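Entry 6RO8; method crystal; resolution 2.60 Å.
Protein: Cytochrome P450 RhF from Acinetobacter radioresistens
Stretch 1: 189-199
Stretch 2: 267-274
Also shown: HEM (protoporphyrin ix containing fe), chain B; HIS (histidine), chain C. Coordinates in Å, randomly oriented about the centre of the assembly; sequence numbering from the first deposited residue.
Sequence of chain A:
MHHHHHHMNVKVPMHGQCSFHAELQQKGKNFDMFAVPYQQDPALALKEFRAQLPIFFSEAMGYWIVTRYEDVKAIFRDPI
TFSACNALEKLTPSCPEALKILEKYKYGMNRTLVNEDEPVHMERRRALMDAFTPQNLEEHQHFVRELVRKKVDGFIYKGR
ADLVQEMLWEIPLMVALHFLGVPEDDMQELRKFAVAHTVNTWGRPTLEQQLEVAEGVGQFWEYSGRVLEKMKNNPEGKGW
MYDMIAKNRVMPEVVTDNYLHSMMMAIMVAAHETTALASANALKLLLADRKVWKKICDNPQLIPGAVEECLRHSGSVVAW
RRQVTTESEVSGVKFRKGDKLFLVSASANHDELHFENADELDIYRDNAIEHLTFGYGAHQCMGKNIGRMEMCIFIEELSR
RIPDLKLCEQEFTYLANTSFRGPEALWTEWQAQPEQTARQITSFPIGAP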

# COMPACT_ATOMS: atom_id res chain seq x y z
N GLU A 189 12.80 6.06 -14.01
CA GLU A 189 13.79 5.30 -13.24
C GLU A 189 13.33 5.11 -11.80
O GLU A 189 13.45 4.01 -11.24
N LEU A 190 12.82 6.17 -11.18
CA LEU A 190 12.22 6.02 -9.86
C LEU A 190 11.11 5.00 -9.88
O LEU A 190 10.95 4.22 -8.94
N ARG A 191 10.34 4.98 -10.97
CA ARG A 191 9.24 4.04 -11.07
C ARG A 191 9.74 2.60 -11.08
O ARG A 191 9.24 1.77 -10.31
N LYS A 192 10.73 2.28 -11.91
CA LYS A 192 11.11 0.88 -11.95
C LYS A 192 11.83 0.47 -10.67
O LYS A 192 11.73 -0.69 -10.25
N PHE A 193 12.51 1.41 -10.01
CA PHE A 193 12.98 1.17 -8.64
C PHE A 193 11.85 0.65 -7.75
O PHE A 193 12.04 -0.30 -6.98
N ALA A 194 10.67 1.27 -7.84
CA ALA A 194 9.55 0.85 -7.00
C ALA A 194 9.04 -0.53 -7.40
O ALA A 194 8.68 -1.33 -6.53
N VAL A 195 8.99 -0.81 -8.70
CA VAL A 195 8.59 -2.14 -9.14
C VAL A 195 9.56 -3.18 -8.58
O VAL A 195 9.14 -4.20 -8.02
N ALA A 196 10.86 -2.92 -8.70
CA ALA A 196 11.84 -3.90 -8.25
C ALA A 196 11.69 -4.14 -6.76
O ALA A 196 11.76 -5.29 -6.30
N HIS A 197 11.44 -3.09 -5.99
CA HIS A 197 11.29 -3.27 -4.55
C HIS A 197 10.03 -4.07 -4.21
O HIS A 197 10.05 -4.91 -3.29
N THR A 198 8.91 -3.85 -4.93
CA THR A 198 7.69 -4.54 -4.53
C THR A 198 7.65 -5.98 -5.04
O THR A 198 7.30 -6.89 -4.28
N VAL A 199 8.01 -6.20 -6.30
CA VAL A 199 8.11 -7.56 -6.84
C VAL A 199 9.10 -8.40 -6.02
O VAL A 199 8.85 -9.57 -5.73
N ILE A 267 10.48 4.39 2.15
CA ILE A 267 9.49 5.46 2.09
C ILE A 267 9.38 6.02 0.67
O ILE A 267 8.32 6.54 0.29
N MET A 268 10.43 5.88 -0.15
CA MET A 268 10.36 6.36 -1.53
C MET A 268 9.53 5.48 -2.42
O MET A 268 9.37 5.81 -3.60
N VAL A 269 9.02 4.36 -1.92
CA VAL A 269 7.97 3.61 -2.57
C VAL A 269 6.63 3.81 -1.87
O VAL A 269 5.61 4.04 -2.52
N ALA A 270 6.64 3.76 -0.53
CA ALA A 270 5.41 3.78 0.24
C ALA A 270 4.70 5.14 0.22
O ALA A 270 3.47 5.19 0.31
N ALA A 271 5.43 6.25 0.05
CA ALA A 271 4.81 7.56 0.06
C ALA A 271 4.00 7.85 -1.20
O ALA A 271 3.42 8.94 -1.31
N HIS A 272 3.92 6.93 -2.15
CA HIS A 272 3.17 7.26 -3.35
C HIS A 272 2.51 6.05 -4.00
O HIS A 272 1.39 6.17 -4.51
N GLU A 273 3.17 4.89 -3.97
CA GLU A 273 2.69 3.76 -4.77
C GLU A 273 1.30 3.30 -4.33
O GLU A 273 0.44 3.01 -5.17
N THR A 274 1.06 3.19 -3.02
CA THR A 274 -0.27 2.79 -2.57
C THR A 274 -1.33 3.85 -2.88
O THR A 274 -2.49 3.51 -3.12

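Which side chains of the first helix begin the contact with the second stretch? At its start, Glu-189 and Lys-192 lie out of reach and attend to each other instead, joined by a long salt bridge of 3.9 Å between Lys-192 NZ and Glu-189 OE1. Leu-190, one residue on from Glu-189, points toward the second stretch with chi1 m and chi2 t. Its CD2 meets CE of Met-268 at 3.4 Å, a tight apolar contact between two methyl groups. Met-268 sends its CA-to-CB bond sideways, yet the end of its chain comes nearer: chi1 is m, chi2 is t, and chi3, at 27°, sits between wells. Arg-191 points away, and Phe-193, sideways with chi1 m, makes no close contact.

Why do the two backbones come closest at Ala-194? Here the helix offers a single methyl group, and the CA atoms of Ala-194 and Val-269 are only 5.5 Å apart. Val-269 points toward the helix with chi1 t, and its CG2 lies 3.6 Å from Ala-194 CA and 3.8 Å from Ala-194 CB, so the valine methyl packs against backbone as well as side chain. Of all the residues in the two stretches, Val-269 has the largest area covered by the opposing stretch. Beyond Ala-194, Val-195 points away and Ala-196 is out of reach, as expected for a helix that turns only part of its surface to its neighbour.

How does the next turn of the helix close around Val-269? His-197, chi1 t, points toward the second stretch and brings ND1 to 3.7 Å from Val-269 CG2, the same methyl that touches Ala-194. The methyl approaches the imidazole ring obliquely, in a van der Waals contact. Thr-198 also points inward, with chi1 p, and its CG2 reaches Val-269 CG1 at 3.9 Å. The same CG2 lies 3.2 Å from OE1 of Glu-273, whose extended chain, t at both chi1 and chi2, runs toward the first helix. The Thr-198 hydroxyl is turned to its own helix, where OG1 donates to Val-195 O at 3.3 Å. Val-199, one residue further on, is out of reach.

Does anything polar tie the stretches together, and what do the bound groups add? No hydrogen bond crosses between them; even Glu-273 OE1, 4.0 Å from Ala-194 O, is simply a close neighbour. The join therefore rests on van der Waals packing, in which the polar groups of Glu-273 and His-197 take part without a hydrogen bond across the stretches, with 316 Å² buried in total. The ligands lie by residues of the second stretch that leave the first helix untouched. Ala-270 O is 3.6 Å from HEM C1C, and Ala-271 O is 3.3 Å from HEM CMC. Thr-274, chi1 p, places OG1 3.1 Å from HEM C4B and 3.0 Å from O of the bound histidine, within hydrogen-bonding reach of its carboxylate. Water 1 binds the haem iron, at 2.3 Å from its oxygen O to HEM FE; the iron has another ligand elsewhere in the structure.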

# COMPACT_ATOMS: atom_id res chain seq x y z
CB GLU A 189 15.14 6.01 -13.29
CG GLU A 189 16.33 5.09 -13.14
CD GLU A 189 16.49 4.12 -14.31
OE1 GLU A 189 15.86 4.33 -15.37
OE2 GLU A 189 17.27 3.15 -14.17
CB LEU A 190 11.69 7.36 -9.37
CG LEU A 190 12.75 8.19 -8.67
CD1 LEU A 190 12.39 9.66 -8.75
CD2 LEU A 190 12.84 7.73 -7.25
CB ARG A 191 8.41 4.34 -12.31
CG ARG A 191 7.04 3.73 -12.24
CD ARG A 191 6.47 3.55 -13.62
NE ARG A 191 5.07 3.15 -13.58
CZ ARG A 191 4.22 3.33 -14.58
NH1 ARG A 191 4.62 3.93 -15.70
NH2 ARG A 191 2.96 2.92 -14.47
CB LYS A 192 11.92 0.56 -13.21
CG LYS A 192 13.12 1.40 -13.46
CD LYS A 192 13.77 1.00 -14.80
CE LYS A 192 12.81 1.21 -15.97
NZ LYS A 192 13.53 1.73 -17.18
CB PHE A 193 13.55 2.46 -8.06
CG PHE A 193 15.02 2.65 -8.31
CD1 PHE A 193 15.79 1.63 -8.83
CD2 PHE A 193 15.63 3.86 -8.02
CE1 PHE A 193 17.15 1.81 -9.06
CE2 PHE A 193 16.99 4.04 -8.24
CZ PHE A 193 17.75 3.01 -8.76
CB ALA A 194 8.42 1.87 -7.09
CB VAL A 195 8.52 -2.21 -10.67
CG1 VAL A 195 8.18 -3.64 -11.10
CG2 VAL A 195 7.48 -1.23 -11.19
CB ALA A 196 13.26 -3.45 -8.58
CB HIS A 197 11.28 -1.93 -3.85
CG HIS A 197 10.91 -2.02 -2.41
ND1 HIS A 197 9.82 -1.37 -1.88
CD2 HIS A 197 11.47 -2.72 -1.40
CE1 HIS A 197 9.74 -1.65 -0.59
NE2 HIS A 197 10.73 -2.47 -0.27
CB THR A 198 6.44 -3.78 -5.01
OG1 THR A 198 6.31 -3.93 -6.42
CG2 THR A 198 6.50 -2.29 -4.64
CB VAL A 199 8.53 -7.52 -8.31
CG1 VAL A 199 8.76 -8.93 -8.80
CG2 VAL A 199 7.50 -6.79 -9.12
CB ILE A 267 9.81 6.56 3.13
CG1 ILE A 267 8.50 7.23 3.58
CG2 ILE A 267 10.79 7.60 2.59
CD1 ILE A 267 7.43 6.23 4.00
CB MET A 268 11.75 6.50 -2.12
CG MET A 268 12.42 7.75 -1.65
SD MET A 268 14.00 8.00 -2.46
CE MET A 268 13.73 7.15 -4.00
CB VAL A 269 8.35 2.12 -2.65
CG1 VAL A 269 7.17 1.26 -3.16
CG2 VAL A 269 9.61 1.94 -3.53
CB ALA A 270 5.70 3.36 1.68
CB ALA A 271 5.86 8.66 0.24
CB HIS A 272 4.08 7.99 -4.35
CG HIS A 272 5.08 7.10 -5.02
ND1 HIS A 272 4.85 6.54 -6.26
CD2 HIS A 272 6.30 6.68 -4.63
CE1 HIS A 272 5.89 5.80 -6.60
NE2 HIS A 272 6.79 5.87 -5.63
CB GLU A 273 3.67 2.60 -4.73
CG GLU A 273 3.33 1.57 -5.80
CD GLU A 273 3.99 0.23 -5.60
OE1 GLU A 273 4.92 -0.09 -6.38
OE2 GLU A 273 3.58 -0.51 -4.68
CB THR A 274 -0.28 2.45 -1.07
OG1 THR A 274 0.59 3.34 -0.36
CG2 THR A 274 0.13 1.01 -0.83
CHA HEM B . 1.85 2.24 7.52
CHB HEM B . -1.32 1.52 3.90
CHC HEM B . -0.11 5.78 1.87
CHD HEM B . 3.36 6.22 5.24
C1A HEM B . 0.90 1.65 6.72
C2A HEM B . 0.28 0.35 6.90
C3A HEM B . -0.59 0.15 5.91
C4A HEM B . -0.56 1.31 5.04
CMA HEM B . -1.46 -1.11 5.74
CAA HEM B . 0.55 -0.64 8.06
CBA HEM B . -0.55 -0.45 9.08
CGA HEM B . -0.34 -1.31 10.30
O1A HEM B . 0.65 -2.08 10.33
O2A HEM B . -1.17 -1.21 11.23
C1B HEM B . -1.33 2.63 3.10
C2B HEM B . -2.29 2.90 2.04
C3B HEM B . -1.95 4.08 1.47
C4B HEM B . -0.77 4.59 2.15
CMB HEM B . -3.47 1.95 1.70
CAB HEM B . -2.64 4.86 0.32
CBB HEM B . -3.84 4.58 -0.19
C1C HEM B . 0.94 6.28 2.60
C2C HEM B . 1.68 7.51 2.37
C3C HEM B . 2.63 7.61 3.32
C4C HEM B . 2.52 6.46 4.17
CMC HEM B . 1.37 8.50 1.22
CAC HEM B . 3.72 8.69 3.60
CBC HEM B . 3.88 9.76 2.82
C1D HEM B . 3.28 5.18 6.13
C2D HEM B . 4.16 4.98 7.26
C3D HEM B . 3.74 3.89 7.90
C4D HEM B . 2.58 3.36 7.20
CMD HEM B . 5.36 5.85 7.67
CAD HEM B . 4.43 3.31 9.16
CBD HEM B . 3.89 3.91 10.44
CGD HEM B . 4.24 3.01 11.60
O1D HEM B . 4.89 1.97 11.37
O2D HEM B . 3.86 3.30 12.76
NA HEM B . 0.37 2.19 5.57
NB HEM B . -0.42 3.68 3.13
NC HEM B . 1.49 5.67 3.71
ND HEM B . 2.33 4.18 6.13
FE HEM B . 0.95 3.96 4.62
N HIS C . 4.73 -0.06 1.35
CA HIS C . 3.38 0.06 1.91
C HIS C . 2.68 1.31 1.39
O HIS C . 1.57 1.62 1.85
CB HIS C . 3.43 0.07 3.44
CG HIS C . 4.56 0.88 4.00
ND1 HIS C . 4.37 1.85 4.95
CD2 HIS C . 5.89 0.85 3.74
CE1 HIS C . 5.54 2.40 5.26
NE2 HIS C . 6.47 1.81 4.54
OXT HIS C . 3.20 2.01 0.53
O HOH W 1 2.57 2.76 3.51